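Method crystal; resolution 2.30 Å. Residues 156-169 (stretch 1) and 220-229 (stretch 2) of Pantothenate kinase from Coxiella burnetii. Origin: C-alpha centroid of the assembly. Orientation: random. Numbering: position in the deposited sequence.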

ATOM      1  N   ASP B 156      -3.118 -17.515 -10.398  1.00 26.76           N
ATOM      2  CA  ASP B 156      -1.692 -17.726 -10.380  1.00 27.59           C
ATOM      3  C   ASP B 156      -1.023 -16.446  -9.849  1.00 26.45           C
ATOM      4  O   ASP B 156      -0.602 -15.579 -10.615  1.00 25.17           O
ATOM      5  N   MET B 157      -0.916 -16.329  -8.534  1.00 26.74           N
ATOM      6  CA  MET B 157      -0.398 -15.096  -7.939  1.00 26.26           C
ATOM      7  C   MET B 157       1.076 -14.871  -8.245  1.00 25.66           C
ATOM      8  O   MET B 157       1.468 -13.757  -8.522  1.00 25.24           O
ATOM      9  N   PRO B 158       1.901 -15.919  -8.195  1.00 26.71           N
ATOM     10  CA  PRO B 158       3.295 -15.642  -8.528  1.00 26.87           C
ATOM     11  C   PRO B 158       3.442 -15.062  -9.940  1.00 26.34           C
ATOM     12  O   PRO B 158       4.297 -14.218 -10.176  1.00 25.44           O
ATOM     13  N   SER B 159       2.598 -15.509 -10.863  1.00 26.66           N
ATOM     14  CA  SER B 159       2.639 -15.005 -12.228  1.00 26.65           C
ATOM     15  C   SER B 159       2.183 -13.534 -12.313  1.00 25.11           C
ATOM     16  O   SER B 159       2.780 -12.720 -13.034  1.00 25.04           O
ATOM     17  N   LEU B 160       1.134 -13.187 -11.582  1.00 23.78           N
ATOM     18  CA  LEU B 160       0.689 -11.816 -11.580  1.00 22.59           C
ATOM     19  C   LEU B 160       1.765 -10.921 -10.964  1.00 22.14           C
ATOM     20  O   LEU B 160       2.047  -9.864 -11.498  1.00 21.20           O
ATOM     21  N   LEU B 161       2.365 -11.338  -9.849  1.00 22.60           N
ATOM     22  CA  LEU B 161       3.355 -10.479  -9.182  1.00 21.95           C
ATOM     23  C   LEU B 161       4.616 -10.352 -10.037  1.00 22.59           C
ATOM     24  O   LEU B 161       5.260  -9.318 -10.042  1.00 21.97           O
ATOM     25  N   ARG B 162       4.943 -11.398 -10.788  1.00 23.52           N
ATOM     26  CA  ARG B 162       6.085 -11.356 -11.678  1.00 24.44           C
ATOM     27  C   ARG B 162       5.874 -10.336 -12.804  1.00 23.24           C
ATOM     28  O   ARG B 162       6.801  -9.603 -13.179  1.00 23.69           O
ATOM     29  N   VAL B 163       4.660 -10.286 -13.336  1.00 22.13           N
ATOM     30  CA  VAL B 163       4.330  -9.323 -14.377  1.00 20.85           C
ATOM     31  C   VAL B 163       4.335  -7.895 -13.841  1.00 19.55           C
ATOM     32  O   VAL B 163       4.924  -7.003 -14.447  1.00 19.99           O
ATOM     33  N   LEU B 164       3.701  -7.664 -12.704  1.00 17.84           N
ATOM     34  CA  LEU B 164       3.729  -6.326 -12.143  1.00 16.94           C
ATOM     35  C   LEU B 164       5.160  -5.932 -11.774  1.00 17.09           C
ATOM     36  O   LEU B 164       5.603  -4.825 -12.049  1.00 16.92           O
ATOM     37  N   ASN B 165       5.883  -6.846 -11.150  1.00 17.54           N
ATOM     38  CA  ASN B 165       7.267  -6.594 -10.802  1.00 17.95           C
ATOM     39  C   ASN B 165       8.055  -6.217 -12.041  1.00 17.92           C
ATOM     40  O   ASN B 165       8.812  -5.274 -12.027  1.00 17.19           O
ATOM     41  N   ALA B 166       7.864  -6.971 -13.114  1.00 18.66           N
ATOM     42  CA  ALA B 166       8.589  -6.704 -14.343  1.00 19.29           C
ATOM     43  C   ALA B 166       8.249  -5.310 -14.881  1.00 18.50           C
ATOM     44  O   ALA B 166       9.126  -4.572 -15.330  1.00 18.09           O
ATOM     45  N   ILE B 167       6.978  -4.939 -14.818  1.00 17.50           N
ATOM     46  CA  ILE B 167       6.570  -3.636 -15.331  1.00 16.94           C
ATOM     47  C   ILE B 167       7.217  -2.534 -14.496  1.00 16.54           C
ATOM     48  O   ILE B 167       7.753  -1.580 -15.033  1.00 16.19           O
ATOM     49  N   LYS B 168       7.214  -2.716 -13.185  1.00 16.50           N
ATOM     50  CA  LYS B 168       7.720  -1.723 -12.259  1.00 16.41           C
ATOM     51  C   LYS B 168       9.221  -1.781 -12.147  1.00 17.27           C
ATOM     52  O   LYS B 168       9.817  -0.977 -11.425  1.00 17.48           O
ATOM     53  N   SER B 169       9.827  -2.725 -12.862  1.00 18.28           N
ATOM     54  CA  SER B 169      11.264  -2.789 -13.007  1.00 19.14           C
ATOM     55  C   SER B 169      11.733  -2.132 -14.312  1.00 20.52           C
ATOM     56  O   SER B 169      12.914  -1.992 -14.531  1.00 21.88           O
ATOM     57  N   GLN B 220       6.644 -11.583   1.504  1.00 33.92           N
ATOM     58  CA  GLN B 220       5.291 -11.165   1.189  1.00 32.60           C
ATOM     59  C   GLN B 220       5.295  -9.806   0.517  1.00 30.73           C
ATOM     60  O   GLN B 220       5.772  -8.817   1.075  1.00 30.16           O
ATOM     61  N   VAL B 221       4.759  -9.790  -0.695  1.00 29.47           N
ATOM     62  CA  VAL B 221       4.412  -8.569  -1.409  1.00 28.05           C
ATOM     63  C   VAL B 221       2.980  -8.736  -1.920  1.00 26.38           C
ATOM     64  O   VAL B 221       2.540  -9.840  -2.234  1.00 26.99           O
ATOM     65  N   PHE B 222       2.268  -7.625  -1.976  1.00 24.61           N
ATOM     66  CA  PHE B 222       0.900  -7.583  -2.452  1.00 23.51           C
ATOM     67  C   PHE B 222       0.859  -6.900  -3.798  1.00 22.23           C
ATOM     68  O   PHE B 222       1.765  -6.145  -4.132  1.00 21.20           O
ATOM     69  N   VAL B 223      -0.196  -7.171  -4.561  1.00 21.58           N
ATOM     70  CA  VAL B 223      -0.425  -6.488  -5.834  1.00 20.84           C
ATOM     71  C   VAL B 223      -0.358  -4.978  -5.635  1.00 20.60           C
ATOM     72  O   VAL B 223       0.243  -4.273  -6.448  1.00 20.17           O
ATOM     73  N   SER B 224      -0.950  -4.493  -4.548  1.00 20.25           N
ATOM     74  CA  SER B 224      -0.933  -3.068  -4.233  1.00 20.30           C
ATOM     75  C   SER B 224       0.476  -2.470  -4.084  1.00 20.85           C
ATOM     76  O   SER B 224       0.666  -1.256  -4.247  1.00 21.10           O
ATOM     77  N   ASP B 225       1.472  -3.305  -3.817  1.00 20.99           N
ATOM     78  CA  ASP B 225       2.835  -2.797  -3.758  1.00 21.46           C
ATOM     79  C   ASP B 225       3.395  -2.456  -5.140  1.00 21.11           C
ATOM     80  O   ASP B 225       4.441  -1.808  -5.239  1.00 21.05           O
ATOM     81  N   PHE B 226       2.674  -2.833  -6.196  1.00 20.46           N
ATOM     82  CA  PHE B 226       3.082  -2.524  -7.560  1.00 20.17           C
ATOM     83  C   PHE B 226       2.203  -1.520  -8.258  1.00 20.16           C
ATOM     84  O   PHE B 226       2.409  -1.218  -9.449  1.00 21.98           O
ATOM     85  N   PHE B 227       1.247  -0.956  -7.546  1.00 19.70           N
ATOM     86  CA  PHE B 227       0.482   0.126  -8.131  1.00 19.20           C
ATOM     87  C   PHE B 227       0.510   1.379  -7.287  1.00 19.50           C
ATOM     88  O   PHE B 227       0.889   1.362  -6.119  1.00 20.13           O
ATOM     89  N   ASP B 228       0.113   2.474  -7.916  1.00 19.77           N
ATOM     90  CA  ASP B 228       0.255   3.799  -7.347  1.00 20.09           C
ATOM     91  C   ASP B 228      -1.053   4.387  -6.819  1.00 19.89           C
ATOM     92  O   ASP B 228      -1.058   5.242  -5.938  1.00 20.34           O
ATOM     93  N   PHE B 229      -2.158   3.919  -7.371  1.00 19.95           N
ATOM     94  CA  PHE B 229      -3.460   4.487  -7.108  1.00 19.61           C
ATOM     95  C   PHE B 229      -4.474   3.401  -7.380  1.00 19.53           C
ATOM     96  O   PHE B 229      -4.294   2.613  -8.301  1.00 20.02           O
TER

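The most distinctive feature of this contact is that one face of the Phe226 ring lies against helix backbone: Leu164 C, Asn165 N and Leu161 O sit over it, and Phe226 CE2 comes within 3.5 Å of Asn165 CA. Phe226 points its CA-to-CB bond toward the helix with chi1 m and chi2 near 104°, and it loses more surface to the partner stretch than any other residue here. Its CB meets Leu164 CB at 3.6 Å, Leu161 CD2 stands 4.1 Å from CE1, and Lys168 CB lies at the ring edge, 4.0 Å from CD2. Asn165, chi1 t, adds its OD1 at 3.6 Å from Phe226 CE2, a packing contact.

Val223, chi1 t, is the second anchor. Its CG1 touches Leu164 CD1 at 3.7 Å, while its CG2 meets Leu160 CD2 at 3.8 Å and Met157 SD at 4.1 Å. Leu161 and Leu164 share the m,t rotamer but reach the partner differently: Leu164 points toward it, whereas Leu161 leaves sideways and brings its end in. The Leu161 methyls spread along the loop, CD1 lying 4.0 Å from Val221 CG1 and CD2 4.1 Å from Val223 CG2.

One polar link closes the apolar row. Lys168 starts toward the partner, turns through m,m and extends through t,t, carrying its CE past Phe226 O at 3.2 Å so that NZ donates to Asp228 OD2 at 2.7 Å in a salt bridge. Both atoms also have hydrogen-bond partners elsewhere in the structure.

Local bonds brace each side. Asp156 OD1 caps the helix by accepting from Ser159 N at 3.1 Å, and Asp225 OD1 accepts from Phe222 N at 2.8 Å across the turn that presents Val223 and Phe226. The rule is compact: two apolar anchors three residues apart, with a charged clasp at one end.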

ATOM      1  CB  ASP B 156      -1.222 -18.056 -11.800  1.00 28.36           C
ATOM      2  CG  ASP B 156       0.229 -18.464 -11.860  1.00 29.90           C
ATOM      3  OD1 ASP B 156       0.965 -18.165 -10.901  1.00 29.72           O
ATOM      4  OD2 ASP B 156       0.632 -19.080 -12.872  1.00 32.61           O
ATOM      5  CB  MET B 157      -0.644 -15.064  -6.427  1.00 27.25           C
ATOM      6  CG  MET B 157      -0.521 -13.669  -5.781  1.00 28.31           C
ATOM      7  SD  MET B 157      -1.631 -12.410  -6.456  1.00 32.53           S
ATOM      8  CE  MET B 157      -3.025 -13.463  -6.868  1.00 22.47           C
ATOM      9  CB  PRO B 158       3.976 -17.020  -8.420  1.00 28.32           C
ATOM     10  CG  PRO B 158       3.069 -17.844  -7.557  1.00 29.36           C
ATOM     11  CD  PRO B 158       1.689 -17.307  -7.731  1.00 28.28           C
ATOM     12  CB  SER B 159       1.801 -15.889 -13.144  1.00 27.31           C
ATOM     13  OG  SER B 159       1.796 -15.353 -14.437  1.00 28.65           O
ATOM     14  CB  LEU B 160      -0.633 -11.670 -10.827  1.00 22.52           C
ATOM     15  CG  LEU B 160      -1.210 -10.270 -10.588  1.00 20.09           C
ATOM     16  CD1 LEU B 160      -1.317  -9.482 -11.870  1.00 19.46           C
ATOM     17  CD2 LEU B 160      -2.579 -10.423  -9.939  1.00 19.79           C
ATOM     18  CB  LEU B 161       3.698 -11.012  -7.799  1.00 22.45           C
ATOM     19  CG  LEU B 161       2.518 -11.004  -6.817  1.00 22.92           C
ATOM     20  CD1 LEU B 161       2.902 -11.703  -5.492  1.00 23.29           C
ATOM     21  CD2 LEU B 161       2.044  -9.587  -6.559  1.00 21.90           C
ATOM     22  CB  ARG B 162       6.350 -12.753 -12.240  1.00 26.39           C
ATOM     23  CG  ARG B 162       7.426 -12.836 -13.324  1.00 29.18           C
ATOM     24  CD  ARG B 162       7.452 -14.248 -13.965  1.00 34.43           C
ATOM     25  NE  ARG B 162       6.126 -14.727 -14.397  1.00 36.45           N
ATOM     26  CZ  ARG B 162       5.460 -14.299 -15.474  1.00 37.89           C
ATOM     27  NH1 ARG B 162       5.965 -13.355 -16.276  1.00 38.82           N
ATOM     28  NH2 ARG B 162       4.269 -14.817 -15.756  1.00 38.68           N
ATOM     29  CB  VAL B 163       2.978  -9.639 -15.024  1.00 20.61           C
ATOM     30  CG1 VAL B 163       2.447  -8.416 -15.721  1.00 19.15           C
ATOM     31  CG2 VAL B 163       3.130 -10.836 -16.005  1.00 20.86           C
ATOM     32  CB  LEU B 164       2.796  -6.238 -10.950  1.00 16.07           C
ATOM     33  CG  LEU B 164       1.347  -6.480 -11.393  1.00 16.49           C
ATOM     34  CD1 LEU B 164       0.399  -6.616 -10.206  1.00 17.75           C
ATOM     35  CD2 LEU B 164       0.904  -5.348 -12.298  1.00 15.95           C
ATOM     36  CB  ASN B 165       7.894  -7.832 -10.146  1.00 18.67           C
ATOM     37  CG  ASN B 165       9.316  -7.601  -9.708  1.00 19.70           C
ATOM     38  OD1 ASN B 165       9.577  -6.756  -8.856  1.00 21.73           O
ATOM     39  ND2 ASN B 165      10.249  -8.346 -10.292  1.00 18.24           N
ATOM     40  CB  ALA B 166       8.288  -7.760 -15.361  1.00 20.41           C
ATOM     41  CB  ILE B 167       5.047  -3.506 -15.401  1.00 16.28           C
ATOM     42  CG1 ILE B 167       4.509  -4.453 -16.483  1.00 17.49           C
ATOM     43  CG2 ILE B 167       4.628  -2.074 -15.735  1.00 14.56           C
ATOM     44  CD1 ILE B 167       3.013  -4.575 -16.506  1.00 15.05           C
ATOM     45  CB  LYS B 168       7.071  -1.899 -10.884  1.00 16.29           C
ATOM     46  CG  LYS B 168       5.677  -1.256 -10.790  1.00 15.90           C
ATOM     47  CD  LYS B 168       5.744   0.256 -10.992  1.00 15.51           C
ATOM     48  CE  LYS B 168       4.547   0.961 -10.391  1.00 14.21           C
ATOM     49  NZ  LYS B 168       4.632   2.421 -10.574  1.00 12.75           N
ATOM     50  CB  SER B 169      11.721  -4.229 -12.963  1.00 19.79           C
ATOM     51  OG  SER B 169      11.347  -4.823 -11.756  1.00 17.79           O
ATOM     52  CB  GLN B 220       4.413 -11.111   2.452  1.00 33.11           C
ATOM     53  CG  GLN B 220       4.149 -12.475   3.147  1.00 35.35           C
ATOM     54  CD  GLN B 220       3.464 -13.506   2.243  1.00 36.64           C
ATOM     55  OE1 GLN B 220       2.481 -13.203   1.558  1.00 38.11           O
ATOM     56  NE2 GLN B 220       3.989 -14.721   2.234  1.00 37.42           N
ATOM     57  CB  VAL B 221       5.360  -8.293  -2.612  1.00 28.11           C
ATOM     58  CG1 VAL B 221       5.527  -9.549  -3.471  1.00 29.26           C
ATOM     59  CG2 VAL B 221       4.822  -7.172  -3.465  1.00 27.49           C
ATOM     60  CB  PHE B 222       0.039  -6.789  -1.478  1.00 22.98           C
ATOM     61  CG  PHE B 222       0.262  -7.155  -0.047  1.00 23.85           C
ATOM     62  CD1 PHE B 222       0.409  -8.479   0.322  1.00 25.55           C
ATOM     63  CD2 PHE B 222       0.308  -6.184   0.934  1.00 24.29           C
ATOM     64  CE1 PHE B 222       0.608  -8.821   1.631  1.00 26.95           C
ATOM     65  CE2 PHE B 222       0.501  -6.536   2.249  1.00 26.11           C
ATOM     66  CZ  PHE B 222       0.654  -7.857   2.590  1.00 26.72           C
ATOM     67  CB  VAL B 223      -1.796  -6.876  -6.447  1.00 20.94           C
ATOM     68  CG1 VAL B 223      -2.127  -6.009  -7.636  1.00 19.03           C
ATOM     69  CG2 VAL B 223      -1.812  -8.363  -6.820  1.00 19.85           C
ATOM     70  CB  SER B 224      -1.747  -2.793  -2.968  1.00 20.52           C
ATOM     71  OG  SER B 224      -1.089  -3.302  -1.827  1.00 20.36           O
ATOM     72  CB  ASP B 225       3.743  -3.768  -3.016  1.00 22.59           C
ATOM     73  CG  ASP B 225       3.314  -3.966  -1.562  1.00 24.02           C
ATOM     74  OD1 ASP B 225       3.180  -5.117  -1.124  1.00 27.20           O
ATOM     75  OD2 ASP B 225       3.101  -2.969  -0.857  1.00 26.41           O
ATOM     76  CB  PHE B 226       3.161  -3.793  -8.375  1.00 20.38           C
ATOM     77  CG  PHE B 226       4.222  -4.696  -7.917  1.00 19.93           C
ATOM     78  CD1 PHE B 226       3.922  -5.820  -7.186  1.00 20.38           C
ATOM     79  CD2 PHE B 226       5.545  -4.389  -8.166  1.00 18.98           C
ATOM     80  CE1 PHE B 226       4.924  -6.652  -6.739  1.00 20.64           C
ATOM     81  CE2 PHE B 226       6.546  -5.197  -7.720  1.00 19.60           C
ATOM     82  CZ  PHE B 226       6.237  -6.344  -7.005  1.00 21.31           C
ATOM     83  CB  PHE B 227      -0.943  -0.319  -8.554  1.00 19.23           C
ATOM     84  CG  PHE B 227      -1.862  -0.735  -7.438  1.00 18.31           C
ATOM     85  CD1 PHE B 227      -2.156   0.113  -6.379  1.00 21.70           C
ATOM     86  CD2 PHE B 227      -2.517  -1.950  -7.505  1.00 20.41           C
ATOM     87  CE1 PHE B 227      -3.079  -0.263  -5.372  1.00 21.35           C
ATOM     88  CE2 PHE B 227      -3.420  -2.347  -6.502  1.00 21.65           C
ATOM     89  CZ  PHE B 227      -3.702  -1.497  -5.440  1.00 21.01           C
ATOM     90  CB  ASP B 228       0.821   4.694  -8.443  1.00 20.54           C
ATOM     91  CG  ASP B 228       2.157   4.207  -8.924  1.00 20.72           C
ATOM     92  OD1 ASP B 228       3.142   4.539  -8.236  1.00 23.51           O
ATOM     93  OD2 ASP B 228       2.225   3.482  -9.947  1.00 18.25           O
ATOM     94  CB  PHE B 229      -3.678   5.642  -8.064  1.00 19.87           C
ATOM     95  CG  PHE B 229      -4.853   6.500  -7.734  1.00 20.01           C
ATOM     96  CD1 PHE B 229      -4.682   7.711  -7.092  1.00 21.57           C
ATOM     97  CD2 PHE B 229      -6.131   6.119  -8.105  1.00 20.01           C
ATOM     98  CE1 PHE B 229      -5.788   8.522  -6.794  1.00 22.11           C
ATOM     99  CE2 PHE B 229      -7.228   6.910  -7.813  1.00 19.72           C
ATOM    100  CZ  PHE B 229      -7.061   8.106  -7.160  1.00 21.16           C
TER